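Succinate--CoA ligase subunit alpha (Campylobacter jejuni, PDB 6MEL) is the alpha subunit of a two-subunit CoA ligase, pairing a Rossmann-like CoA-binding domain with a second alpha/beta domain of the CoA-ligase family. Local coordinates at residues G149-S154 with L186-L191; P229-I234 with G281-K286; A261-L266 with I271-S276; I83-A88 with K115-I120; G126-E131 with G136-F141. All coordinates share one frame; numbering follows the deposited sequence.

Contact 1: residues G149-S154 with L186-L191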
# COMPACT_ATOMS: atom_id res chain seq x y z
N GLY A 149 21.62 14.57 -3.39
CA GLY A 149 20.65 14.14 -2.39
C GLY A 149 19.64 13.20 -3.03
O GLY A 149 19.39 13.29 -4.27
N LEU A 150 19.05 12.32 -2.22
CA LEU A 150 18.09 11.29 -2.72
C LEU A 150 16.91 11.21 -1.74
O LEU A 150 17.12 11.05 -0.55
CB LEU A 150 18.91 10.01 -2.72
CG LEU A 150 18.50 8.83 -3.57
CD1 LEU A 150 17.66 9.20 -4.77
CD2 LEU A 150 19.76 8.07 -3.99
N ILE A 151 15.67 11.30 -2.25
CA ILE A 151 14.47 11.10 -1.47
C ILE A 151 13.64 10.06 -2.19
O ILE A 151 13.36 10.27 -3.35
CB ILE A 151 13.67 12.40 -1.30
CG1 ILE A 151 14.52 13.57 -0.80
CG2 ILE A 151 12.45 12.17 -0.41
CD1 ILE A 151 13.93 14.91 -1.15
N SER A 152 13.26 8.96 -1.52
CA SER A 152 12.62 7.84 -2.23
C SER A 152 11.56 7.13 -1.37
O SER A 152 11.81 6.78 -0.22
CB SER A 152 13.66 6.88 -2.70
OG SER A 152 13.10 5.78 -3.38
N LYS A 153 10.43 6.82 -2.01
CA LYS A 153 9.39 6.03 -1.41
C LYS A 153 9.70 4.52 -1.52
O LYS A 153 8.89 3.67 -1.03
CB LYS A 153 8.05 6.27 -2.10
CG LYS A 153 7.21 7.45 -1.65
CD LYS A 153 5.97 7.56 -2.49
CE LYS A 153 5.06 8.68 -2.03
NZ LYS A 153 3.85 8.76 -2.87
N SER A 154 10.84 4.16 -2.13
CA SER A 154 11.16 2.73 -2.26
C SER A 154 12.53 2.35 -1.66
O SER A 154 13.26 3.20 -1.12
CB SER A 154 11.00 2.22 -3.67
OG SER A 154 11.17 3.20 -4.62
N LEU A 186 8.35 12.48 7.40
CA LEU A 186 9.00 13.44 6.54
C LEU A 186 8.89 12.97 5.08
O LEU A 186 9.05 11.78 4.76
CB LEU A 186 10.47 13.57 6.93
CG LEU A 186 10.79 14.13 8.31
CD1 LEU A 186 12.28 14.08 8.57
CD2 LEU A 186 10.27 15.54 8.48
N ALA A 187 8.62 13.92 4.18
CA ALA A 187 8.52 13.60 2.76
C ALA A 187 9.28 14.63 1.90
O ALA A 187 10.26 15.18 2.33
CB ALA A 187 7.06 13.49 2.41
N TYR A 188 8.79 14.90 0.69
CA TYR A 188 9.55 15.68 -0.29
C TYR A 188 9.76 17.11 0.21
O TYR A 188 10.88 17.62 0.16
CB TYR A 188 8.84 15.67 -1.66
CG TYR A 188 8.65 14.28 -2.18
CD1 TYR A 188 9.73 13.52 -2.60
CD2 TYR A 188 7.40 13.67 -2.16
CE1 TYR A 188 9.57 12.21 -3.01
CE2 TYR A 188 7.23 12.36 -2.57
CZ TYR A 188 8.32 11.63 -3.02
OH TYR A 188 8.13 10.36 -3.48
N LYS A 189 8.71 17.77 0.69
CA LYS A 189 8.81 19.21 1.01
C LYS A 189 9.86 19.45 2.09
O LYS A 189 10.70 20.31 1.93
CB LYS A 189 7.50 19.77 1.55
CG LYS A 189 6.43 19.91 0.49
CD LYS A 189 5.12 20.45 1.03
CE LYS A 189 4.27 20.88 -0.15
NZ LYS A 189 2.88 21.19 0.27
N GLU A 190 9.77 18.70 3.19
CA GLU A 190 10.64 18.89 4.35
C GLU A 190 12.09 18.55 3.97
O GLU A 190 13.02 19.28 4.32
CB GLU A 190 10.23 17.99 5.52
CG GLU A 190 8.83 18.27 6.05
CD GLU A 190 7.65 17.55 5.38
OE1 GLU A 190 7.76 16.82 4.30
OE2 GLU A 190 6.58 17.70 5.96
N LEU A 191 12.28 17.45 3.24
CA LEU A 191 13.61 17.00 2.92
C LEU A 191 14.23 17.86 1.81
O LEU A 191 15.43 18.12 1.82
CB LEU A 191 13.57 15.52 2.56
CG LEU A 191 13.20 14.62 3.74
CD1 LEU A 191 13.10 13.17 3.31
CD2 LEU A 191 14.24 14.74 4.84

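Contact 2: residues P229-I234 with G281-K286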
# COMPACT_ATOMS: atom_id res chain seq x y z
N PRO A 229 18.63 22.06 -8.69
CA PRO A 229 17.97 21.19 -9.65
C PRO A 229 17.44 19.90 -9.01
O PRO A 229 18.12 19.31 -8.16
CB PRO A 229 19.05 20.81 -10.68
CG PRO A 229 20.24 21.66 -10.35
CD PRO A 229 20.04 22.30 -9.00
N VAL A 230 16.28 19.47 -9.50
CA VAL A 230 15.60 18.30 -9.06
C VAL A 230 15.32 17.38 -10.24
O VAL A 230 14.77 17.83 -11.27
CB VAL A 230 14.29 18.66 -8.35
CG1 VAL A 230 13.54 17.40 -7.96
CG2 VAL A 230 14.55 19.55 -7.15
N VAL A 231 15.70 16.10 -10.08
CA VAL A 231 15.40 15.05 -11.00
C VAL A 231 14.33 14.19 -10.34
O VAL A 231 14.50 13.84 -9.18
CB VAL A 231 16.65 14.21 -11.30
CG1 VAL A 231 16.33 12.93 -12.08
CG2 VAL A 231 17.71 15.01 -12.03
N ALA A 232 13.30 13.79 -11.10
CA ALA A 232 12.22 12.94 -10.59
C ALA A 232 12.02 11.73 -11.49
O ALA A 232 12.06 11.82 -12.73
CB ALA A 232 10.92 13.69 -10.45
N PHE A 233 11.83 10.59 -10.83
CA PHE A 233 11.31 9.39 -11.46
C PHE A 233 10.12 8.93 -10.62
O PHE A 233 10.25 8.76 -9.42
CB PHE A 233 12.35 8.26 -11.57
CG PHE A 233 11.74 6.98 -12.11
CD1 PHE A 233 11.44 6.85 -13.46
CD2 PHE A 233 11.33 5.97 -11.27
CE1 PHE A 233 10.81 5.72 -13.95
CE2 PHE A 233 10.69 4.85 -11.75
CZ PHE A 233 10.42 4.73 -13.09
N ILE A 234 8.98 8.71 -11.27
CA ILE A 234 7.76 8.31 -10.64
C ILE A 234 7.42 6.92 -11.18
O ILE A 234 7.04 6.80 -12.30
CB ILE A 234 6.58 9.28 -10.92
CG1 ILE A 234 6.93 10.74 -10.61
CG2 ILE A 234 5.35 8.83 -10.13
CD1 ILE A 234 7.43 10.99 -9.18
N GLY A 281 20.84 8.45 -13.53
CA GLY A 281 22.24 8.87 -13.52
C GLY A 281 22.55 9.82 -14.68
O GLY A 281 23.16 10.85 -14.51
N GLU A 282 22.08 9.46 -15.87
CA GLU A 282 22.33 10.27 -17.04
C GLU A 282 21.73 11.67 -16.86
O GLU A 282 22.32 12.64 -17.33
CB GLU A 282 21.76 9.62 -18.30
CG GLU A 282 22.59 8.45 -18.79
CD GLU A 282 22.17 7.99 -20.19
OE1 GLU A 282 21.48 8.77 -20.87
OE2 GLU A 282 22.46 6.85 -20.56
N GLU A 283 20.56 11.77 -16.20
CA GLU A 283 19.93 13.07 -16.03
C GLU A 283 20.81 13.95 -15.14
O GLU A 283 21.00 15.15 -15.41
CB GLU A 283 18.52 12.97 -15.47
CG GLU A 283 17.70 14.22 -15.66
CD GLU A 283 17.31 14.52 -17.10
OE1 GLU A 283 17.56 13.69 -17.97
OE2 GLU A 283 16.79 15.61 -17.33
N ILE A 284 21.35 13.36 -14.08
CA ILE A 284 22.25 14.09 -13.22
C ILE A 284 23.49 14.58 -14.01
O ILE A 284 23.95 15.71 -13.80
CB ILE A 284 22.63 13.23 -12.01
CG1 ILE A 284 21.48 13.17 -10.97
CG2 ILE A 284 23.91 13.70 -11.37
CD1 ILE A 284 21.13 14.47 -10.30
N GLN A 285 24.06 13.75 -14.88
CA GLN A 285 25.19 14.15 -15.75
C GLN A 285 24.81 15.32 -16.67
O GLN A 285 25.58 16.24 -16.81
CB GLN A 285 25.65 13.02 -16.65
CG GLN A 285 26.24 11.85 -15.90
CD GLN A 285 26.72 10.87 -16.92
OE1 GLN A 285 26.07 9.87 -17.21
NE2 GLN A 285 27.81 11.23 -17.57
N LYS A 286 23.61 15.29 -17.26
CA LYS A 286 23.15 16.42 -18.04
C LYS A 286 23.19 17.70 -17.22
O LYS A 286 23.53 18.77 -17.75
CB LYS A 286 21.70 16.27 -18.50
CG LYS A 286 21.48 15.38 -19.71
CD LYS A 286 20.12 15.67 -20.33
CE LYS A 286 19.47 14.46 -20.98
NZ LYS A 286 18.00 14.45 -20.74

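Contact 3: residues A261-L266 with I271-S276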
# COMPACT_ATOMS: atom_id res chain seq x y z
N ALA A 261 -0.11 11.77 -13.95
CA ALA A 261 -0.53 13.04 -13.34
C ALA A 261 0.61 13.66 -12.54
O ALA A 261 0.79 14.86 -12.55
CB ALA A 261 -1.76 12.85 -12.47
N LYS A 262 1.40 12.83 -11.85
CA LYS A 262 2.48 13.34 -11.06
C LYS A 262 3.60 13.86 -11.98
O LYS A 262 4.18 14.92 -11.75
CB LYS A 262 3.03 12.23 -10.15
CG LYS A 262 2.02 11.81 -9.10
CD LYS A 262 2.41 10.64 -8.23
CE LYS A 262 1.27 10.33 -7.29
NZ LYS A 262 1.75 9.62 -6.10
N LYS A 263 3.96 13.05 -12.97
CA LYS A 263 5.05 13.42 -13.94
C LYS A 263 4.72 14.73 -14.68
O LYS A 263 5.59 15.61 -14.88
CB LYS A 263 5.21 12.29 -14.94
CG LYS A 263 5.87 11.06 -14.35
CD LYS A 263 5.87 9.88 -15.29
CE LYS A 263 6.69 10.14 -16.54
NZ LYS A 263 6.70 8.94 -17.42
N GLU A 264 3.45 14.86 -15.06
CA GLU A 264 2.96 16.05 -15.79
C GLU A 264 3.04 17.29 -14.90
O GLU A 264 3.47 18.34 -15.34
CB GLU A 264 1.54 15.75 -16.25
CG GLU A 264 0.94 16.73 -17.23
CD GLU A 264 -0.40 16.20 -17.73
OE1 GLU A 264 -0.59 14.93 -17.74
OE2 GLU A 264 -1.27 17.04 -18.10
N ALA A 265 2.64 17.16 -13.62
CA ALA A 265 2.71 18.30 -12.70
C ALA A 265 4.18 18.69 -12.50
O ALA A 265 4.53 19.86 -12.54
CB ALA A 265 2.07 17.97 -11.38
N LEU A 266 5.03 17.71 -12.24
CA LEU A 266 6.45 17.98 -11.99
C LEU A 266 7.10 18.64 -13.23
O LEU A 266 7.83 19.61 -13.12
CB LEU A 266 7.13 16.66 -11.63
CG LEU A 266 6.82 16.16 -10.22
CD1 LEU A 266 7.25 14.71 -10.07
CD2 LEU A 266 7.50 17.04 -9.18
N ILE A 271 10.64 20.65 -13.03
CA ILE A 271 11.44 19.51 -12.52
C ILE A 271 11.95 18.70 -13.72
O ILE A 271 11.28 18.58 -14.76
CB ILE A 271 10.62 18.66 -11.52
CG1 ILE A 271 10.41 19.38 -10.18
CG2 ILE A 271 11.26 17.28 -11.31
CD1 ILE A 271 9.55 20.64 -10.25
N HIS A 272 13.16 18.13 -13.61
CA HIS A 272 13.67 17.25 -14.66
C HIS A 272 13.09 15.84 -14.49
O HIS A 272 13.60 15.03 -13.74
CB HIS A 272 15.21 17.17 -14.65
CG HIS A 272 15.95 18.43 -14.96
ND1 HIS A 272 15.94 19.52 -14.12
CD2 HIS A 272 16.77 18.76 -15.99
CE1 HIS A 272 16.73 20.48 -14.62
NE2 HIS A 272 17.24 20.03 -15.76
N VAL A 273 12.07 15.52 -15.29
CA VAL A 273 11.36 14.29 -15.16
C VAL A 273 11.98 13.28 -16.11
O VAL A 273 12.17 13.57 -17.26
CB VAL A 273 9.85 14.45 -15.45
CG1 VAL A 273 9.16 13.10 -15.45
CG2 VAL A 273 9.20 15.36 -14.44
N VAL A 274 12.28 12.09 -15.60
CA VAL A 274 12.88 11.00 -16.39
C VAL A 274 11.82 9.93 -16.61
O VAL A 274 11.19 9.49 -15.62
CB VAL A 274 14.09 10.47 -15.59
CG1 VAL A 274 14.62 9.16 -16.12
CG2 VAL A 274 15.20 11.50 -15.58
N ASP A 275 11.68 9.46 -17.86
CA ASP A 275 10.68 8.46 -18.21
C ASP A 275 11.22 7.06 -17.91
O ASP A 275 10.50 6.22 -17.37
CB ASP A 275 10.24 8.56 -19.67
CG ASP A 275 9.44 9.83 -19.94
OD1 ASP A 275 8.61 10.24 -19.06
OD2 ASP A 275 9.67 10.44 -20.98
N SER A 276 12.47 6.79 -18.28
CA SER A 276 13.04 5.46 -18.12
C SER A 276 13.80 5.42 -16.81
O SER A 276 14.68 6.26 -16.60
CB SER A 276 13.97 5.07 -19.24
OG SER A 276 14.79 3.96 -18.85
O HOH W 1 8.16 6.96 -15.90

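Contact 4: residues I83-A88 with K115-I120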
# COMPACT_ATOMS: atom_id res chain seq x y z
N ILE A 83 5.03 5.98 19.52
CA ILE A 83 4.48 6.76 20.63
C ILE A 83 5.47 6.77 21.80
O ILE A 83 5.68 7.79 22.37
CB ILE A 83 3.09 6.21 21.02
CG1 ILE A 83 2.06 6.57 19.94
CG2 ILE A 83 2.66 6.73 22.39
CD1 ILE A 83 0.72 5.89 20.13
N GLU A 84 6.05 5.62 22.15
CA GLU A 84 7.03 5.52 23.22
C GLU A 84 8.24 6.46 22.97
O GLU A 84 8.68 7.19 23.84
CB GLU A 84 7.52 4.08 23.32
CG GLU A 84 8.48 3.86 24.48
CD GLU A 84 8.93 2.44 24.70
OE1 GLU A 84 8.57 1.51 23.87
OE2 GLU A 84 9.69 2.25 25.68
N ALA A 85 8.76 6.43 21.75
CA ALA A 85 9.86 7.28 21.36
C ALA A 85 9.50 8.76 21.53
O ALA A 85 10.29 9.53 22.08
CB ALA A 85 10.28 6.98 19.94
N ALA A 86 8.31 9.14 21.06
CA ALA A 86 7.88 10.50 21.14
C ALA A 86 7.70 10.91 22.60
O ALA A 86 8.09 12.03 22.98
CB ALA A 86 6.61 10.71 20.36
N ASP A 87 7.12 10.02 23.40
CA ASP A 87 6.93 10.29 24.83
C ASP A 87 8.27 10.52 25.54
O ASP A 87 8.35 11.33 26.43
CB ASP A 87 6.16 9.18 25.54
CG ASP A 87 5.50 9.69 26.81
OD1 ASP A 87 4.54 10.49 26.68
OD2 ASP A 87 5.95 9.26 27.93
N ALA A 88 9.33 9.83 25.14
CA ALA A 88 10.63 9.93 25.84
C ALA A 88 11.47 11.13 25.39
O ALA A 88 12.55 11.32 25.93
CB ALA A 88 11.42 8.67 25.57
N LYS A 115 4.54 16.12 20.01
CA LYS A 115 5.77 16.14 20.84
C LYS A 115 6.97 16.74 20.10
O LYS A 115 8.02 16.88 20.69
CB LYS A 115 6.10 14.72 21.31
CG LYS A 115 4.97 14.05 22.09
CD LYS A 115 4.53 14.81 23.32
CE LYS A 115 5.70 15.07 24.25
NZ LYS A 115 5.20 15.71 25.49
N GLY A 116 6.84 17.05 18.80
CA GLY A 116 7.99 17.57 17.99
C GLY A 116 8.93 16.47 17.51
O GLY A 116 10.05 16.74 17.24
N MET A 117 8.49 15.21 17.42
CA MET A 117 9.33 14.14 16.88
C MET A 117 9.04 13.99 15.39
O MET A 117 7.91 13.84 14.99
CB MET A 117 9.06 12.78 17.55
CG MET A 117 10.02 11.70 17.13
SD MET A 117 9.78 10.17 18.07
CE MET A 117 8.40 9.55 17.12
N LYS A 118 10.09 13.97 14.57
CA LYS A 118 9.93 13.65 13.16
C LYS A 118 10.07 12.16 12.96
O LYS A 118 10.79 11.48 13.71
CB LYS A 118 11.01 14.39 12.38
CG LYS A 118 11.03 15.90 12.55
CD LYS A 118 12.44 16.38 12.16
CE LYS A 118 12.52 17.71 11.45
NZ LYS A 118 12.74 18.79 12.42
N ILE A 119 9.43 11.66 11.92
CA ILE A 119 9.48 10.24 11.56
C ILE A 119 10.01 10.11 10.13
O ILE A 119 9.70 10.92 9.25
CB ILE A 119 8.06 9.64 11.66
CG1 ILE A 119 7.52 9.63 13.09
CG2 ILE A 119 8.00 8.26 11.04
CD1 ILE A 119 6.00 9.58 13.15
N ILE A 120 10.79 9.06 9.91
CA ILE A 120 11.15 8.57 8.59
C ILE A 120 10.61 7.16 8.49
O ILE A 120 10.98 6.29 9.25
CB ILE A 120 12.67 8.62 8.36
CG1 ILE A 120 13.17 10.07 8.34
CG2 ILE A 120 13.08 7.87 7.12
CD1 ILE A 120 14.68 10.20 8.39
O HOH W 2 5.01 12.96 27.52

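Contact 5: residues G126-E131 with G136-F141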
# COMPACT_ATOMS: atom_id res chain seq x y z
N GLY A 126 15.32 3.30 5.52
CA GLY A 126 15.99 4.18 6.46
C GLY A 126 16.73 5.34 5.81
O GLY A 126 16.33 5.85 4.77
N ILE A 127 17.80 5.78 6.46
CA ILE A 127 18.52 6.98 6.02
C ILE A 127 20.02 6.66 6.04
O ILE A 127 20.48 5.90 6.89
CB ILE A 127 18.17 8.22 6.87
CG1 ILE A 127 18.95 9.47 6.44
CG2 ILE A 127 18.37 7.96 8.35
CD1 ILE A 127 18.43 10.75 7.08
N ILE A 128 20.76 7.21 5.07
CA ILE A 128 22.19 6.97 5.01
C ILE A 128 22.86 8.27 4.61
O ILE A 128 22.44 8.93 3.65
CB ILE A 128 22.58 5.81 4.06
CG1 ILE A 128 24.10 5.62 4.01
CG2 ILE A 128 22.02 5.98 2.65
CD1 ILE A 128 24.55 4.29 3.50
N THR A 129 23.93 8.60 5.34
CA THR A 129 24.87 9.64 4.96
C THR A 129 26.17 8.95 4.53
O THR A 129 26.86 8.36 5.36
CB THR A 129 25.06 10.69 6.05
OG1 THR A 129 23.85 11.42 6.15
CG2 THR A 129 26.22 11.65 5.78
N SER A 130 26.45 9.00 3.22
CA SER A 130 27.47 8.22 2.53
C SER A 130 28.80 8.29 3.30
O SER A 130 29.24 9.35 3.68
CB SER A 130 27.65 8.72 1.13
OG SER A 130 26.44 8.69 0.43
N GLU A 131 29.35 7.11 3.61
CA GLU A 131 30.65 6.93 4.24
C GLU A 131 30.68 7.59 5.62
O GLU A 131 31.74 7.83 6.12
CB GLU A 131 31.77 7.50 3.35
CG GLU A 131 31.92 6.79 2.00
CD GLU A 131 32.87 7.52 1.04
OE1 GLU A 131 33.72 8.27 1.54
OE2 GLU A 131 32.69 7.43 -0.19
N GLY A 136 19.32 1.76 9.19
CA GLY A 136 18.44 0.98 8.37
C GLY A 136 19.17 -0.16 7.68
O GLY A 136 20.17 -0.66 8.21
N ILE A 137 18.61 -0.56 6.55
CA ILE A 137 18.88 -1.84 5.92
C ILE A 137 19.53 -1.64 4.55
O ILE A 137 19.65 -2.58 3.75
CB ILE A 137 17.59 -2.68 5.79
CG1 ILE A 137 16.59 -2.02 4.84
CG2 ILE A 137 16.99 -3.00 7.16
CD1 ILE A 137 15.37 -2.90 4.51
N MET A 138 19.95 -0.41 4.23
CA MET A 138 20.53 -0.18 2.90
C MET A 138 21.97 -0.71 2.84
O MET A 138 22.69 -0.68 3.84
CB MET A 138 20.49 1.29 2.51
CG MET A 138 21.34 2.18 3.38
SD MET A 138 20.68 2.40 5.07
CE MET A 138 19.25 3.41 4.65
N PRO A 139 22.42 -1.17 1.64
CA PRO A 139 23.81 -1.59 1.41
C PRO A 139 24.76 -0.38 1.39
O PRO A 139 24.76 0.43 0.44
CB PRO A 139 23.77 -2.28 0.05
CG PRO A 139 22.60 -1.59 -0.68
CD PRO A 139 21.59 -1.30 0.42
N GLY A 140 25.55 -0.26 2.46
CA GLY A 140 26.39 0.92 2.68
C GLY A 140 27.33 1.23 1.51
O GLY A 140 27.54 2.40 1.14
N PHE A 141 27.88 0.19 0.90
CA PHE A 141 29.00 0.38 -0.03
C PHE A 141 28.50 0.98 -1.36
O PHE A 141 29.25 1.56 -2.09
CB PHE A 141 29.75 -0.94 -0.20
CG PHE A 141 29.03 -1.86 -1.16
CD1 PHE A 141 28.03 -2.73 -0.70
CD2 PHE A 141 29.28 -1.80 -2.53
CE1 PHE A 141 27.37 -3.58 -1.58
CE2 PHE A 141 28.60 -2.64 -3.41
CZ PHE A 141 27.64 -3.51 -2.93

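Contact 1: residues G149-S154 with L186-L191
Strand 148-152 passes the first turn of helix 188-197 closest at Ile151 and Tyr188, whose CA atoms stand 6.8 Å apart. Ile151 points at the helix and divides its branches: CG2 lies 3.7 Å from Tyr188 CD1, meeting the ring obliquely, while CD1 reaches Leu191 CB at 3.8 Å. With CG1 beside its own backbone N (chi1 -51°), CG2 falls between the Tyr188 ring and Leu191 CD1. Lys153 runs extended past the phenol at about a right angle. Its CG is 3.6 Å from Tyr188 OH, and its CE comes to the ring edge near the ring plane. Both polar ends are held elsewhere: Tyr188 OH is hydrogen-bonded to Ile207 O, and Lys153 NZ is salt-bridged to Glu215. Glu190 OE1, in the first turn, accepts from N of the N-cap residue Ala187 at 3.0 Å, from above the carboxylate plane. At the end of the strand, Ser152 OG accepts from Ser154 N at 3.0 Å in an ST turn. This is buried helix-on-sheet packing in the alpha/beta CoA-ligase domain: strand 148-152 lies between strands 172-177 and 203-209, Tyr188 also touches helix 214-225 at Ala218, and Leu191 packs on Val176 of strand 172-177.

Contact 2: residues P229-I234 with G281-K286
Val231 of strand 230-235 packs against Glu283 and Ile284 of helix 280-288, a helix-on-sheet contact in the flavodoxin-like alpha/beta sandwich of the CoA-ligase domain. The CA atoms of Val231 and Glu283, 7.1 Å apart, are the nearest CA pair across the contact. The apolar contacts come first. Both methyl groups of Val231 face the helix. CG2 does most of the touching, meeting both Glu283 CG at 3.7 Å and Ile284 CD1 at 3.9 Å; CG1 lies 4.0 Å from Glu283 CB. Glu283 thus offers its aliphatic stem to the valine: CG stands opposite the backbone N (chi1 -163°), and the chain then bends at chi2 (69°), carrying the carboxylate away. Ile284 leaves the helix alongside the strand and only its CD1 reaches Val231, while its side chain also touches Ala203 and Val205 of the neighbouring strand 203-209. Val274 and Ile287 add further apolar cover around Val231. The next strand residue, Ala232, serves the other face of the sheet, where Leu266 of helix 259-268 lies, so the strand is sandwiched between two helices. The polar contacts belong to the helix and its outer surface. Glu282 forms a salt bridge to a basic side chain of the other protein chain. Lys286, three residues beyond Glu283, places NZ on the syn side of Glu283 OE1, 21° out of the carboxylate plane, in a salt bridge of 2.9 Å.

Contact 3: residues A261-L266 with I271-S276
Leu266 and Lys263 of helix 259-268 face Ile271, Val273 and Asp275 at the end of a beta-alpha-beta unit, strand 230-235, helix 259-268, strand 272-273. The return turn is tied by Ile271 N, which donates to Leu266 O at 3.0 Å, tilted from the carbonyl plane. Val273 wedges its two methyls into the helix surface: CG1, opposite its backbone N (chi1 173°), touches the Lys263 stem, 4.0 Å from CE, whereas CG2 fits between Lys263 O and Leu266 CB, 3.7 Å from the latter. Leu266 CD2 meets Ile271 CG1 at 3.9 Å, and both side chains continue onto helix 214-225, touching Ala219 and Ile222 respectively. The Lys263 chain crosses Val273 at about a right angle and kinks only at chi3 (64°), which turns CE and NZ toward Asp275. There NZ forms a salt bridge of 2.8 Å to Asp275 OD1, met on the anti side and 27° out of the carboxylate plane. Apolar packing therefore gives way to charge pairing toward the solvent-exposed Asp275. A water fixes the ammonium group a second time, accepting from Lys263 NZ at 2.9 Å and donating to Asp275 O at 2.9 Å.

Contact 4: residues I83-A88 with K115-I120
Met117 and Lys115 pack against Ala85 and Ala86 in a mostly buried, largely apolar contact between the last turn of helix 78-87 and the loop that leads from helix 102-115 into strand 118-120. The CA atoms of Ala86 and Met117 come within 5.8 Å, consistent with the small alanine side chains on this face. Met117 carries the core of it. Its CG stands opposite the backbone N (chi1 -173°), the extended chain brings SD to the helix backbone, and the bend at chi3 (81°) turns CE onto Ala86 CB. SD is 3.7 Å from Ala85 CB and 3.5 Å from Ala86 N, and CE covers Ala86 CB at 3.9 Å. Met117 is further enclosed by Val82, Ile90, Ala93 and Ala112. This is the edge of the Rossmann-like sheet of the CoA-binding domain, where strand 118-120 is outermost beside strand 92-95. The chain enters that strand through a Schellman motif at Gly116, whose positive phi ends helix 102-115. Lys115, which is exposed, coils over the end of the other helix: its CB lies 3.7 Å from Ala86 O, and bends at chi2 and chi3 fold the stem along the same carbonyl. Asp87 OD1, which is also hydrogen-bonded to Tyr111 OH, receives a water at 2.7 Å, and that water accepts only a weak bond from Lys115 NZ at 3.4 Å.

Contact 5: residues G126-E131 with G136-F141
The peptide plane joining Gly126 and Ile127 is the flat group here, and the methyl of Met138 rests on one of its faces: CE is 3.4 Å from Gly126 C and 3.3 Å from Ile127 N, over the C-N bond and slightly nearer the nitrogen. Gly126 also pairs with Gly136 as an antiparallel non-hydrogen-bonded pair, CA to CA 4.5 Å. With no side chain at either glycine, the two backbones close to this distance. Met138 gets over the peptide by folding twice, chi2 -71° and chi3 -70°. Its CG meanwhile lies 3.8 Å from Ile128 CD1, the two side chains sliding past each other in opposite directions. Ile128 CG1 is extended away from its backbone N (chi1 179°), and the same CD1 continues to Gly140 CA at 3.9 Å, where the absence of a side chain leaves the backbone itself to be touched. Around this buried hairpin, strand 126-129 is bonded on its other side to strand 172-177, Ile128 touches Tyr31 of helix 19-31, and Met138 packs on Tyr159 of helix 156-167.

From the N terminus, contact 4 comes first, closing the loop from helix 78-87 to strand 118-120 at the edge of the first sheet. Contact 5 follows as a short hairpin closure, its Ile127 touching Ile120 of contact 4. Contact 1 then spans 149 to 191, and its Leu186 probably hydrogen-bonds Ile119, joining the two domains. Contact 2 opens next, at 229, and closes last, at helix 280-288, with contact 3 (261-276) lying within that span; the remaining contacts follow in series, and none cross. Contacts 1, 2, 3 and 5 share the second sheet, with contacts 2 and 3 on neighbouring strands 230-235 and 272-273. Contact 4 lies about 33 Å, centre to centre, from each of these two.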